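Local coordinates for protein beta-L-arabinobiosidase (Bacteroides thetaiotaomicron, PDB 5MQR) that is a multidomain glycoside hydrolase of plant pectin breakdown, probably a beta-L-arabinobiosidase and possibly also a sialidase-like enzyme, at residues A[47-53]-A[428-434]; A[438-442]-A[458-462]; A[870-874]-A[887-892]; A[826-831]-A[852-857]; A[268-274]-A[341-345]. One frame throughout, in Å; residues are numbered along the deposited sequence.

Interaction 1 of 5, residues A[47-53]-A[428-434]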
# COMPACT_ATOMS: atom_id res chain seq x y z
N PRO A 47 -8.61 -9.12 8.67
CA PRO A 47 -7.78 -8.30 9.55
C PRO A 47 -6.80 -7.48 8.78
O PRO A 47 -6.45 -7.84 7.67
CB PRO A 47 -7.04 -9.34 10.40
CG PRO A 47 -6.90 -10.52 9.48
CD PRO A 47 -8.19 -10.53 8.68
N VAL A 48 -6.34 -6.39 9.40
CA VAL A 48 -5.17 -5.68 8.92
C VAL A 48 -3.92 -6.56 9.12
O VAL A 48 -3.94 -7.51 9.91
CB VAL A 48 -5.04 -4.27 9.51
CG1 VAL A 48 -6.28 -3.44 9.17
CG2 VAL A 48 -4.81 -4.28 11.01
N VAL A 49 -2.86 -6.28 8.37
CA VAL A 49 -1.62 -7.08 8.42
C VAL A 49 -0.95 -6.93 9.79
O VAL A 49 -0.78 -5.82 10.31
CB VAL A 49 -0.59 -6.65 7.34
CG1 VAL A 49 0.76 -7.35 7.53
CG2 VAL A 49 -1.12 -6.93 5.93
N GLY A 50 -0.55 -8.07 10.35
CA GLY A 50 0.39 -8.08 11.46
C GLY A 50 -0.15 -7.79 12.83
O GLY A 50 0.62 -7.44 13.70
N VAL A 51 -1.46 -7.93 13.05
CA VAL A 51 -2.06 -7.66 14.34
C VAL A 51 -1.68 -8.79 15.29
O VAL A 51 -1.89 -9.97 14.98
CB VAL A 51 -3.60 -7.55 14.31
CG1 VAL A 51 -4.13 -7.18 15.69
CG2 VAL A 51 -4.04 -6.49 13.33
N HIS A 52 -1.12 -8.42 16.44
CA HIS A 52 -0.86 -9.41 17.50
C HIS A 52 -1.83 -9.19 18.66
O HIS A 52 -1.83 -8.12 19.29
CB HIS A 52 0.58 -9.33 17.99
CG HIS A 52 1.58 -9.60 16.92
ND1 HIS A 52 2.91 -9.34 17.10
CD2 HIS A 52 1.45 -10.07 15.67
CE1 HIS A 52 3.57 -9.67 16.00
NE2 HIS A 52 2.70 -10.13 15.12
N ASN A 53 -2.66 -10.19 18.92
CA ASN A 53 -3.55 -10.18 20.07
C ASN A 53 -2.82 -10.94 21.16
O ASN A 53 -2.53 -12.13 20.99
CB ASN A 53 -4.87 -10.90 19.77
CG ASN A 53 -5.49 -10.51 18.45
OD1 ASN A 53 -5.84 -11.38 17.65
ND2 ASN A 53 -5.67 -9.21 18.23
N LEU A 428 7.73 -10.56 13.98
CA LEU A 428 6.85 -11.16 12.98
C LEU A 428 5.79 -10.17 12.51
O LEU A 428 4.58 -10.34 12.73
CB LEU A 428 6.22 -12.45 13.48
CG LEU A 428 7.20 -13.55 13.89
CD1 LEU A 428 6.45 -14.83 14.25
CD2 LEU A 428 8.23 -13.83 12.81
N THR A 429 6.29 -9.17 11.78
CA THR A 429 5.52 -8.04 11.23
C THR A 429 4.47 -8.47 10.20
O THR A 429 3.47 -7.80 10.02
CB THR A 429 6.50 -7.01 10.56
OG1 THR A 429 7.39 -7.69 9.66
CG2 THR A 429 7.35 -6.29 11.61
N ASN A 430 4.72 -9.57 9.51
CA ASN A 430 3.83 -10.10 8.49
C ASN A 430 2.88 -11.21 8.98
O ASN A 430 2.15 -11.79 8.16
CB ASN A 430 4.66 -10.65 7.33
CG ASN A 430 5.42 -9.58 6.61
OD1 ASN A 430 4.85 -8.56 6.19
ND2 ASN A 430 6.70 -9.80 6.43
N TRP A 431 2.90 -11.52 10.28
CA TRP A 431 2.04 -12.57 10.84
C TRP A 431 1.03 -11.99 11.79
O TRP A 431 1.35 -11.11 12.57
CB TRP A 431 2.87 -13.63 11.52
CG TRP A 431 3.48 -14.56 10.56
CD1 TRP A 431 4.63 -14.36 9.86
CD2 TRP A 431 2.98 -15.83 10.15
NE1 TRP A 431 4.89 -15.44 9.05
CE2 TRP A 431 3.89 -16.36 9.21
CE3 TRP A 431 1.85 -16.59 10.52
CZ2 TRP A 431 3.71 -17.61 8.62
CZ3 TRP A 431 1.67 -17.83 9.94
CH2 TRP A 431 2.59 -18.34 8.99
N ASN A 432 -0.21 -12.44 11.67
CA ASN A 432 -1.26 -12.15 12.64
C ASN A 432 -1.23 -13.24 13.69
O ASN A 432 -1.13 -14.41 13.36
CB ASN A 432 -2.60 -12.07 11.94
CG ASN A 432 -2.67 -10.86 11.02
OD1 ASN A 432 -1.80 -10.66 10.17
ND2 ASN A 432 -3.65 -10.01 11.25
N ILE A 433 -1.22 -12.85 14.96
CA ILE A 433 -0.95 -13.75 16.06
C ILE A 433 -2.03 -13.53 17.13
O ILE A 433 -2.34 -12.41 17.51
CB ILE A 433 0.48 -13.51 16.61
CG1 ILE A 433 1.52 -13.96 15.59
CG2 ILE A 433 0.71 -14.27 17.90
CD1 ILE A 433 2.92 -13.61 16.00
N TYR A 434 -2.58 -14.65 17.59
CA TYR A 434 -3.55 -14.73 18.67
C TYR A 434 -2.91 -15.62 19.73
O TYR A 434 -2.73 -16.81 19.48
CB TYR A 434 -4.84 -15.35 18.13
CG TYR A 434 -5.91 -15.52 19.17
CD1 TYR A 434 -6.63 -14.43 19.66
CD2 TYR A 434 -6.21 -16.78 19.67
CE1 TYR A 434 -7.63 -14.59 20.62
CE2 TYR A 434 -7.19 -16.94 20.63
CZ TYR A 434 -7.90 -15.85 21.11
OH TYR A 434 -8.86 -16.02 22.09
O HOH W 1 3.44 -7.30 13.86
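Asn432 carries its CG anti to its own carbonyl carbon (chi1 -68°), which sets the carboxamide against the type II turn Val48–Val51; the same setting at His52 (chi1 -61°) swings the imidazole over Ile433. Both residues lie where strands 52-57 and 431-435 run parallel in a mixed sheet. The Asn432 amide grips the turn at two points. ND2 donates to Val48 O at 2.9 Å in a nearly straight bond lying in the amide plane, while OD1 accepts from Gly50 N at 2.9 Å, the N-H coming from above the carbonyl plane. A leucine in place of Asn432 would probably leave Val48 O and Gly50 N without these partners and free the turn to shift. Gly50 has a positive phi (80°), and a CB there would run into Thr429 O. Beyond the turn the strands pair through Ile433 N to Val51 O and Asn53 N to Ile433 O. On the sheet face opposite His52 and Ile433, Asn53 OD1 lies at the ring edge of Tyr434, while Asn53 ND2 is bonded to Ser401; the Tyr434 hydroxyl is bonded to Asp457, a ligand of the bound calcium. The His52 ring is fixed on several sides: ND1 is bonded to the hydroxyl of Tyr114, and Ile433 CD1 packs over one face, 3.9 Å from the ring centroid. NE2 donates to Leu428 O at 3.0 Å and, weakly, to Trp431 O. Leu428 O also accepts from Trp431 N, the two N-H groups reaching this oxygen from opposite faces of its carbonyl plane.

Interaction 2 of 5, residues A[438-442]-A[458-462]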
# COMPACT_ATOMS: atom_id res chain seq x y z
N TRP A 438 -2.40 -19.45 28.18
CA TRP A 438 -2.33 -20.92 28.22
C TRP A 438 -2.32 -21.59 26.84
O TRP A 438 -2.35 -22.82 26.75
CB TRP A 438 -3.45 -21.48 29.10
CG TRP A 438 -3.18 -21.33 30.58
CD1 TRP A 438 -2.22 -20.54 31.19
CD2 TRP A 438 -3.90 -21.96 31.65
NE1 TRP A 438 -2.31 -20.65 32.56
CE2 TRP A 438 -3.33 -21.52 32.87
CE3 TRP A 438 -4.97 -22.86 31.70
CZ2 TRP A 438 -3.76 -21.96 34.12
CZ3 TRP A 438 -5.42 -23.29 32.96
CH2 TRP A 438 -4.81 -22.83 34.14
N ALA A 439 -2.28 -20.78 25.78
CA ALA A 439 -2.06 -21.29 24.44
C ALA A 439 -1.12 -20.34 23.67
O ALA A 439 -1.50 -19.82 22.61
CB ALA A 439 -3.40 -21.46 23.70
N PRO A 440 0.11 -20.15 24.18
CA PRO A 440 0.96 -19.08 23.67
C PRO A 440 1.63 -19.41 22.35
O PRO A 440 1.85 -20.59 22.03
CB PRO A 440 2.03 -18.95 24.77
CG PRO A 440 2.16 -20.32 25.30
CD PRO A 440 0.78 -20.92 25.25
N VAL A 441 1.91 -18.37 21.58
CA VAL A 441 2.67 -18.49 20.36
C VAL A 441 4.08 -17.96 20.62
O VAL A 441 4.23 -16.94 21.25
CB VAL A 441 1.97 -17.69 19.24
CG1 VAL A 441 2.84 -17.63 17.99
CG2 VAL A 441 0.61 -18.29 18.95
N SER A 442 5.10 -18.65 20.12
CA SER A 442 6.48 -18.26 20.38
C SER A 442 7.38 -18.73 19.27
O SER A 442 6.97 -19.52 18.44
CB SER A 442 6.97 -18.86 21.72
OG SER A 442 6.93 -20.29 21.65
N TYR A 458 -7.35 -21.53 22.13
CA TYR A 458 -6.33 -22.13 21.30
C TYR A 458 -5.34 -21.08 20.85
O TYR A 458 -5.62 -19.87 20.97
CB TYR A 458 -6.96 -22.81 20.09
CG TYR A 458 -8.10 -22.05 19.46
CD1 TYR A 458 -7.88 -20.84 18.75
CD2 TYR A 458 -9.40 -22.55 19.53
CE1 TYR A 458 -8.95 -20.16 18.17
CE2 TYR A 458 -10.46 -21.88 18.93
CZ TYR A 458 -10.24 -20.70 18.26
OH TYR A 458 -11.32 -20.09 17.69
N ALA A 459 -4.20 -21.56 20.35
CA ALA A 459 -3.18 -20.72 19.70
C ALA A 459 -3.59 -20.59 18.25
O ALA A 459 -4.15 -21.51 17.68
CB ALA A 459 -1.80 -21.33 19.80
N LYS A 460 -3.33 -19.43 17.66
CA LYS A 460 -3.68 -19.23 16.27
C LYS A 460 -2.76 -18.20 15.63
O LYS A 460 -2.55 -17.12 16.19
CB LYS A 460 -5.13 -18.79 16.16
CG LYS A 460 -5.64 -18.83 14.75
CD LYS A 460 -6.84 -17.94 14.58
CE LYS A 460 -6.40 -16.51 14.39
NZ LYS A 460 -7.48 -15.55 14.74
N VAL A 461 -2.23 -18.56 14.45
CA VAL A 461 -1.47 -17.65 13.58
C VAL A 461 -2.13 -17.61 12.19
O VAL A 461 -2.68 -18.62 11.75
CB VAL A 461 0.04 -18.03 13.53
CG1 VAL A 461 0.65 -18.04 14.92
CG2 VAL A 461 0.28 -19.38 12.91
N GLU A 462 -2.13 -16.44 11.55
CA GLU A 462 -2.67 -16.24 10.20
C GLU A 462 -1.59 -15.53 9.38
O GLU A 462 -1.06 -14.51 9.81
CB GLU A 462 -3.93 -15.34 10.13
CG GLU A 462 -5.04 -15.55 11.14
CD GLU A 462 -6.44 -15.06 10.70
OE1 GLU A 462 -6.57 -14.31 9.72
OE2 GLU A 462 -7.45 -15.49 11.33
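Two neighbouring parts of the Sialidase-like CBM region meet here, the lead-in to strand 441-444 and the start of strand 460-468, which belong to different sheets and face each other through small apolar side chains. Ala439 CB points at the backbone of the other segment, 3.4 Å from Ala459 N. In return Ala459 CB lies 3.2 Å from Ala439 O, so each methyl meets main-chain atoms of its partner; Ala439 CB and Ala459 CB are themselves 4.2 Å apart. Further along, Val441 has CG1 anti to its backbone N (chi1 172°), which turns both methyls toward the other segment: CG1 reaches Val461 CG1 at 3.8 Å, and CG2 touches Ala459 CB at 4.0 Å. Other strands enclose the valines, with Leu448 and Ile433 against Val441, and Phe569 and Trp431 against Val461. The polar ends on strand 460-468 leave from the other side of the strand. There Lys460 NZ and Glu462 OE2 form a weak salt bridge; Lys460 also pairs with Glu354, and Glu462 with Arg566. No hydrogen bond links the two segments, which implies that they are held together by van der Waals packing of small side chains on each other and on the main chain, while backbone pairing goes to other strands.

Interaction 3 of 5, residues A[870-874]-A[887-892]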
# COMPACT_ATOMS: atom_id res chain seq x y z
N GLN A 870 20.28 30.45 -31.96
CA GLN A 870 20.51 29.65 -30.75
C GLN A 870 19.60 28.42 -30.76
O GLN A 870 18.66 28.30 -29.97
CB GLN A 870 20.39 30.51 -29.49
CG GLN A 870 21.30 31.72 -29.50
CD GLN A 870 21.19 32.52 -28.23
OE1 GLN A 870 21.60 32.09 -27.15
NE2 GLN A 870 20.63 33.71 -28.35
N PHE A 871 19.90 27.53 -31.68
CA PHE A 871 19.05 26.38 -31.96
C PHE A 871 19.76 25.46 -32.97
O PHE A 871 20.43 25.95 -33.90
CB PHE A 871 17.71 26.85 -32.55
CG PHE A 871 16.59 25.92 -32.29
CD1 PHE A 871 15.93 25.93 -31.06
CD2 PHE A 871 16.21 25.00 -33.25
CE1 PHE A 871 14.90 25.04 -30.81
CE2 PHE A 871 15.17 24.12 -33.00
CZ PHE A 871 14.52 24.13 -31.78
N PHE A 872 19.63 24.15 -32.77
CA PHE A 872 20.19 23.18 -33.70
C PHE A 872 19.30 23.10 -34.91
O PHE A 872 18.10 22.90 -34.78
CB PHE A 872 20.29 21.79 -33.07
CG PHE A 872 21.36 21.67 -32.04
CD1 PHE A 872 22.69 21.63 -32.42
CD2 PHE A 872 21.04 21.59 -30.68
CE1 PHE A 872 23.68 21.52 -31.47
CE2 PHE A 872 22.04 21.46 -29.73
CZ PHE A 872 23.36 21.42 -30.12
N GLU A 873 19.90 23.25 -36.08
CA GLU A 873 19.16 23.34 -37.32
C GLU A 873 19.89 22.63 -38.46
O GLU A 873 21.11 22.41 -38.41
CB GLU A 873 18.92 24.81 -37.69
CG GLU A 873 18.08 25.57 -36.66
CD GLU A 873 17.84 27.03 -37.05
OE1 GLU A 873 18.20 27.44 -38.16
OE2 GLU A 873 17.25 27.77 -36.21
N THR A 874 19.11 22.28 -39.48
CA THR A 874 19.59 21.66 -40.70
C THR A 874 20.58 22.58 -41.38
O THR A 874 20.41 23.79 -41.39
CB THR A 874 18.43 21.43 -41.67
OG1 THR A 874 17.50 20.50 -41.09
CG2 THR A 874 18.92 20.87 -43.00
N ILE A 887 12.97 18.85 -35.02
CA ILE A 887 14.16 18.02 -35.18
C ILE A 887 15.37 18.60 -34.46
O ILE A 887 16.27 17.86 -34.13
CB ILE A 887 14.52 17.69 -36.65
CG1 ILE A 887 14.83 18.95 -37.47
CG2 ILE A 887 13.42 16.86 -37.29
CD1 ILE A 887 15.51 18.67 -38.81
N GLY A 888 15.38 19.90 -34.20
CA GLY A 888 16.45 20.53 -33.43
C GLY A 888 16.56 20.11 -31.96
O GLY A 888 17.56 20.44 -31.30
N TYR A 889 15.53 19.44 -31.44
CA TYR A 889 15.58 18.88 -30.11
C TYR A 889 16.13 17.45 -30.06
O TYR A 889 16.50 17.00 -29.00
CB TYR A 889 14.22 18.95 -29.42
CG TYR A 889 13.77 20.36 -29.10
CD1 TYR A 889 14.54 21.22 -28.30
CD2 TYR A 889 12.55 20.84 -29.58
CE1 TYR A 889 14.10 22.52 -28.03
CE2 TYR A 889 12.11 22.12 -29.31
CZ TYR A 889 12.88 22.96 -28.55
OH TYR A 889 12.39 24.22 -28.32
N ILE A 890 16.27 16.79 -31.21
CA ILE A 890 16.72 15.39 -31.28
C ILE A 890 18.12 15.17 -30.69
O ILE A 890 18.35 14.16 -30.07
CB ILE A 890 16.61 14.81 -32.70
CG1 ILE A 890 15.13 14.75 -33.12
CG2 ILE A 890 17.13 13.39 -32.80
CD1 ILE A 890 14.94 14.38 -34.59
N PRO A 891 19.05 16.15 -30.79
CA PRO A 891 20.31 15.91 -30.07
C PRO A 891 20.14 15.47 -28.60
O PRO A 891 20.88 14.59 -28.14
CB PRO A 891 21.02 17.26 -30.17
CG PRO A 891 20.51 17.83 -31.46
CD PRO A 891 19.05 17.46 -31.44
N TRP A 892 19.18 16.06 -27.88
CA TRP A 892 18.90 15.68 -26.49
C TRP A 892 18.22 14.32 -26.30
O TRP A 892 18.27 13.75 -25.22
CB TRP A 892 18.08 16.75 -25.77
CG TRP A 892 18.87 17.93 -25.47
CD1 TRP A 892 19.73 18.09 -24.43
CD2 TRP A 892 18.91 19.14 -26.21
NE1 TRP A 892 20.29 19.32 -24.46
CE2 TRP A 892 19.80 20.00 -25.54
CE3 TRP A 892 18.25 19.60 -27.35
CZ2 TRP A 892 20.08 21.29 -25.99
CZ3 TRP A 892 18.53 20.89 -27.82
CH2 TRP A 892 19.44 21.71 -27.13
O HOH W 2 17.83 23.06 -30.82
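Phe871 and Phe872, consecutive residues of the short strand 871-872, send their rings to different partners on the 3-10 turn 887-889 and the residues that follow it. The packing is tightest around Gly888, whose CA sits 3.2 Å from Phe872 O; a CB at this position would collide with that oxygen and with Phe871 CE2. Phe872 is gripped on two sides. Pro891 CG lies over one face, 4.2 Å from the ring centroid, and the ring edge is turned toward the face of Trp892 in an offset edge-to-face pair, with CE2 and Trp892 CH2 3.7 Å apart. Phe871 presents its own edge to the face of Tyr889 in a T-shaped pair, the planes at 78° and the centroids 5.2 Å apart. The looser part lies between the two backbones, where no direct hydrogen bond forms. A single water spans them instead, accepting from Phe872 N and donating to Gly888 O at 2.7 Å, while lying over the centre of one face of Phe871. At the far end contact thins to Thr874 OG1 against Ile887 CD1, and that hydroxyl is bonded to Ser810. The contact belongs to the MGH1-like glycoside hydrolase region, where Tyr889 stacks on Trp907 and Trp865 meets Phe872 edge-to-face, while helix 820-839 lies against Ile887 and Pro891 and helix 948-964 against Tyr889 and Trp892.

Interaction 4 of 5, residues A[826-831]-A[852-857]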
# COMPACT_ATOMS: atom_id res chain seq x y z
N MSE A 826 22.93 8.82 -35.55
CA MSE A 826 24.20 8.11 -35.75
C MSE A 826 25.07 8.34 -34.55
O MSE A 826 25.73 7.39 -34.10
CB MSE A 826 24.86 8.49 -37.05
CG MSE A 826 23.99 8.08 -38.26
SE MSE A 826 23.68 6.15 -38.39
CE MSE A 826 25.49 5.56 -38.89
N TYR A 827 25.05 9.55 -33.98
CA TYR A 827 25.70 9.78 -32.68
C TYR A 827 25.23 8.73 -31.65
O TYR A 827 26.04 8.04 -31.03
CB TYR A 827 25.45 11.19 -32.13
CG TYR A 827 25.91 11.32 -30.71
CD1 TYR A 827 27.25 11.50 -30.41
CD2 TYR A 827 25.00 11.21 -29.66
CE1 TYR A 827 27.69 11.59 -29.09
CE2 TYR A 827 25.43 11.30 -28.34
CZ TYR A 827 26.77 11.49 -28.06
OH TYR A 827 27.17 11.57 -26.75
N GLY A 828 23.91 8.65 -31.49
CA GLY A 828 23.27 7.69 -30.59
C GLY A 828 23.65 6.24 -30.85
O GLY A 828 23.93 5.49 -29.91
N ASN A 829 23.67 5.85 -32.13
CA ASN A 829 24.00 4.47 -32.51
C ASN A 829 25.45 4.15 -32.20
O ASN A 829 25.76 3.09 -31.66
CB ASN A 829 23.75 4.20 -33.99
CG ASN A 829 22.29 4.22 -34.35
OD1 ASN A 829 21.42 3.91 -33.54
ND2 ASN A 829 22.02 4.59 -35.60
N ALA A 830 26.31 5.10 -32.53
CA ALA A 830 27.74 5.01 -32.22
C ALA A 830 27.96 4.89 -30.72
O ALA A 830 28.68 4.01 -30.27
CB ALA A 830 28.48 6.21 -32.78
N LYS A 831 27.32 5.75 -29.94
CA LYS A 831 27.49 5.73 -28.49
C LYS A 831 27.03 4.38 -27.94
O LYS A 831 27.69 3.79 -27.09
CB LYS A 831 26.68 6.84 -27.81
CG LYS A 831 27.36 7.45 -26.60
CD LYS A 831 26.42 7.81 -25.46
CE LYS A 831 25.18 8.61 -25.88
NZ LYS A 831 24.26 8.70 -24.70
N ARG A 852 33.75 7.52 -33.10
CA ARG A 852 32.70 7.98 -34.02
C ARG A 852 31.69 8.88 -33.33
O ARG A 852 31.24 9.87 -33.90
CB ARG A 852 31.96 6.81 -34.67
CG ARG A 852 32.78 6.07 -35.71
CD ARG A 852 32.06 4.79 -36.00
NE ARG A 852 32.48 4.16 -37.24
CZ ARG A 852 33.13 3.00 -37.36
NH1 ARG A 852 33.50 2.26 -36.30
NH2 ARG A 852 33.42 2.57 -38.58
N ALA A 853 31.37 8.53 -32.09
CA ALA A 853 30.49 9.33 -31.25
C ALA A 853 31.11 10.70 -30.93
O ALA A 853 30.48 11.70 -31.18
CB ALA A 853 30.10 8.59 -29.98
N ASP A 854 32.34 10.75 -30.43
CA ASP A 854 32.98 12.06 -30.18
C ASP A 854 33.02 12.90 -31.46
O ASP A 854 32.76 14.11 -31.41
CB ASP A 854 34.41 11.93 -29.64
CG ASP A 854 34.50 11.20 -28.31
OD1 ASP A 854 33.50 11.16 -27.57
OD2 ASP A 854 35.59 10.64 -28.02
N THR A 855 33.37 12.27 -32.58
CA THR A 855 33.46 12.95 -33.88
C THR A 855 32.13 13.61 -34.21
O THR A 855 32.11 14.80 -34.49
CB THR A 855 33.86 11.99 -35.02
OG1 THR A 855 35.14 11.41 -34.74
CG2 THR A 855 33.93 12.70 -36.38
N LEU A 856 31.03 12.86 -34.11
CA LEU A 856 29.70 13.36 -34.49
C LEU A 856 29.15 14.39 -33.52
O LEU A 856 28.51 15.35 -33.92
CB LEU A 856 28.71 12.22 -34.64
CG LEU A 856 28.95 11.30 -35.83
CD1 LEU A 856 28.13 10.02 -35.71
CD2 LEU A 856 28.65 12.01 -37.14
N LYS A 857 29.38 14.17 -32.24
CA LYS A 857 29.03 15.18 -31.24
C LYS A 857 29.67 16.54 -31.59
O LYS A 857 28.98 17.57 -31.62
CB LYS A 857 29.49 14.72 -29.86
CG LYS A 857 29.35 15.78 -28.79
CD LYS A 857 29.50 15.19 -27.42
CE LYS A 857 29.61 16.31 -26.42
NZ LYS A 857 29.91 15.74 -25.10
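Tyr827, Ala853 and Leu856 account for most of the buried surface where helices 820-839 and 843-864 pack nearly antiparallel; the axes of their segments 826-831 and 852-857 approach to 8.3 Å, with 157° between their directions. Tyr827 has its CG anti to the backbone N (chi1 170°), which carries the ring across Ala853 toward Lys857. The ring edge meets Ala853 O, 3.3 Å from CD1 and near the ring plane. CE1 rests 3.7 Å from Lys857 CB, and the two side chains run alongside each other in the same direction. Ala853 takes a central place: its CB touches Tyr827 CE1 and lies 4.0 Å from Ala830 CB; with only methyls meeting there, the backbones can come close. Leu856 reaches back with CD1, which lies 3.6 Å from Tyr827 N and packs against CB of Met826 (a selenomethionine). Replacing Tyr827 with a serine would probably open a gap beside Ala853 and leave Lys857 CB without the ring it rests against. The long charged chains lead outward to other partners, Arg852 to Glu786 and Lys857 to Asp898. With no hydrogen bond between the segments, the chemistry implies a helix pair held by apolar contacts inside, while salt bridges at its margins tie it to other parts of the domain.

Interaction 5 of 5, residues A[268-274]-A[341-345]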
# COMPACT_ATOMS: atom_id res chain seq x y z
N TYR A 268 -9.01 13.43 20.24
CA TYR A 268 -7.75 13.59 19.56
C TYR A 268 -7.71 14.91 18.81
O TYR A 268 -8.75 15.52 18.59
CB TYR A 268 -7.47 12.43 18.61
CG TYR A 268 -8.52 12.12 17.56
CD1 TYR A 268 -8.65 12.89 16.40
CD2 TYR A 268 -9.33 11.00 17.69
CE1 TYR A 268 -9.59 12.56 15.43
CE2 TYR A 268 -10.26 10.66 16.73
CZ TYR A 268 -10.39 11.43 15.59
OH TYR A 268 -11.30 11.06 14.62
N THR A 269 -6.51 15.30 18.41
CA THR A 269 -6.26 16.58 17.77
C THR A 269 -6.23 16.40 16.25
O THR A 269 -5.48 15.59 15.73
CB THR A 269 -4.94 17.20 18.28
OG1 THR A 269 -5.03 17.38 19.71
CG2 THR A 269 -4.69 18.56 17.62
N LEU A 270 -7.09 17.14 15.57
CA LEU A 270 -7.19 17.10 14.11
C LEU A 270 -6.01 17.85 13.46
O LEU A 270 -5.29 18.56 14.15
CB LEU A 270 -8.51 17.76 13.67
CG LEU A 270 -9.81 17.11 14.13
CD1 LEU A 270 -10.99 18.01 13.78
CD2 LEU A 270 -9.96 15.73 13.48
N PRO A 271 -5.79 17.69 12.15
CA PRO A 271 -4.62 18.39 11.56
C PRO A 271 -4.64 19.91 11.69
O PRO A 271 -3.57 20.50 11.74
CB PRO A 271 -4.66 17.96 10.09
CG PRO A 271 -5.35 16.63 10.13
CD PRO A 271 -6.40 16.76 11.19
N ASP A 272 -5.82 20.53 11.77
CA ASP A 272 -5.95 21.99 12.00
C ASP A 272 -5.88 22.42 13.49
O ASP A 272 -6.04 23.60 13.80
CB ASP A 272 -7.21 22.58 11.31
CG ASP A 272 -8.57 21.96 11.81
OD1 ASP A 272 -8.70 21.45 12.95
OD2 ASP A 272 -9.53 21.98 11.01
N GLY A 273 -5.66 21.50 14.42
CA GLY A 273 -5.58 21.85 15.84
C GLY A 273 -6.89 21.84 16.60
O GLY A 273 -6.89 22.02 17.81
N ARG A 274 -8.02 21.64 15.93
CA ARG A 274 -9.28 21.42 16.65
C ARG A 274 -9.26 20.03 17.28
O ARG A 274 -8.50 19.15 16.87
CB ARG A 274 -10.48 21.56 15.73
CG ARG A 274 -10.66 22.97 15.16
CD ARG A 274 -11.90 23.06 14.28
NE ARG A 274 -11.83 22.19 13.10
CZ ARG A 274 -12.88 21.81 12.36
NH1 ARG A 274 -14.12 22.23 12.66
NH2 ARG A 274 -12.70 21.01 11.32
N ASP A 341 -7.76 12.13 7.71
CA ASP A 341 -7.93 13.47 8.25
C ASP A 341 -8.56 13.55 9.64
O ASP A 341 -8.73 14.64 10.17
CB ASP A 341 -8.74 14.34 7.26
CG ASP A 341 -10.13 13.75 6.91
OD1 ASP A 341 -10.73 13.00 7.74
OD2 ASP A 341 -10.62 14.04 5.78
N GLY A 342 -8.88 12.41 10.25
CA GLY A 342 -9.53 12.42 11.55
C GLY A 342 -11.03 12.72 11.57
O GLY A 342 -11.61 12.79 12.65
N LEU A 343 -11.65 12.89 10.39
CA LEU A 343 -13.08 13.12 10.31
C LEU A 343 -13.77 12.03 9.51
O LEU A 343 -14.65 11.38 10.04
CB LEU A 343 -13.36 14.50 9.73
CG LEU A 343 -13.02 15.65 10.67
CD1 LEU A 343 -13.34 16.97 9.96
CD2 LEU A 343 -13.75 15.58 12.01
N GLU A 344 -13.39 11.83 8.26
CA GLU A 344 -13.96 10.77 7.42
C GLU A 344 -13.24 9.45 7.57
O GLU A 344 -12.07 9.35 7.27
CB GLU A 344 -13.94 11.17 5.94
CG GLU A 344 -14.65 10.18 5.00
CD GLU A 344 -14.52 10.55 3.53
OE1 GLU A 344 -13.85 11.55 3.21
OE2 GLU A 344 -15.05 9.81 2.67
N TYR A 345 -13.97 8.42 7.99
CA TYR A 345 -13.42 7.08 8.10
C TYR A 345 -13.97 6.27 6.97
O TYR A 345 -15.15 6.36 6.67
CB TYR A 345 -13.77 6.47 9.46
CG TYR A 345 -12.91 7.05 10.56
CD1 TYR A 345 -13.22 8.27 11.15
CD2 TYR A 345 -11.77 6.38 11.00
CE1 TYR A 345 -12.44 8.80 12.14
CE2 TYR A 345 -10.97 6.92 11.99
CZ TYR A 345 -11.32 8.12 12.57
OH TYR A 345 -10.54 8.67 13.58
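A chain of two hydroxyl hydrogen bonds spans this contact: Tyr345 OH donates to Tyr268 OH at 2.7 Å, and Tyr268 OH donates to Gly342 O at 2.6 Å. The tyrosines approach from opposite directions, and Tyr268 OH lies near the plane of the Tyr345 ring, at its edge. Gly342 O is in turn at the edge of the Tyr268 ring, although the hydroxyl sits above the plane of that carbonyl. Tyr268 gets there with CG between its backbone N and carbonyl carbon (chi1 56°). Gly342, at positive phi, could not carry a CB without striking Leu270 CD2, which packs 3.5 Å from Gly342 O and 4.1 Å from Leu343 CD2. Pro271, second residue of the type I turn Leu270–Gly273, rests its CD 3.3 Å from Asp341 O. Both loops are internally braced: Asp341 OD1 accepts from Leu343 N and Glu344 N, and Asp272 forms an Asx turn to Arg274 N together with a salt bridge to Arg274 NE. Within the BNR repeat-like region the contact joins two successive four-stranded antiparallel sheets, consistent with neighbouring blades of a beta propeller, the turn between strands 266-269 and 275-278 meeting the loop after strand 334-339, while strand 344-345 pairs in parallel with strand 29-30.

In the fold
Interactions 1 and 2 adjoin, their centres about 12 Å apart: strand 431-435 of interaction 1 pairs with strand 460-468 of interaction 2 in one mixed sheet. Interaction 1 brings together residues some 375 positions apart, linking the N-terminal propeller region to the CBM-like region. Interaction 5, about 27 Å from it between centres, falls within that long span of chain, in the BNR repeat-like region. Interactions 4 and 3, in that order along the sequence, lie about 15 Å apart in the MGH1-like hydrolase region; helix 820-839, which carries one side of interaction 4, also touches Ile887 and Pro891 of interaction 3. Their centres are more than 50 Å from those of the others, consistent with separate beta-rich and helical parts of one enzyme.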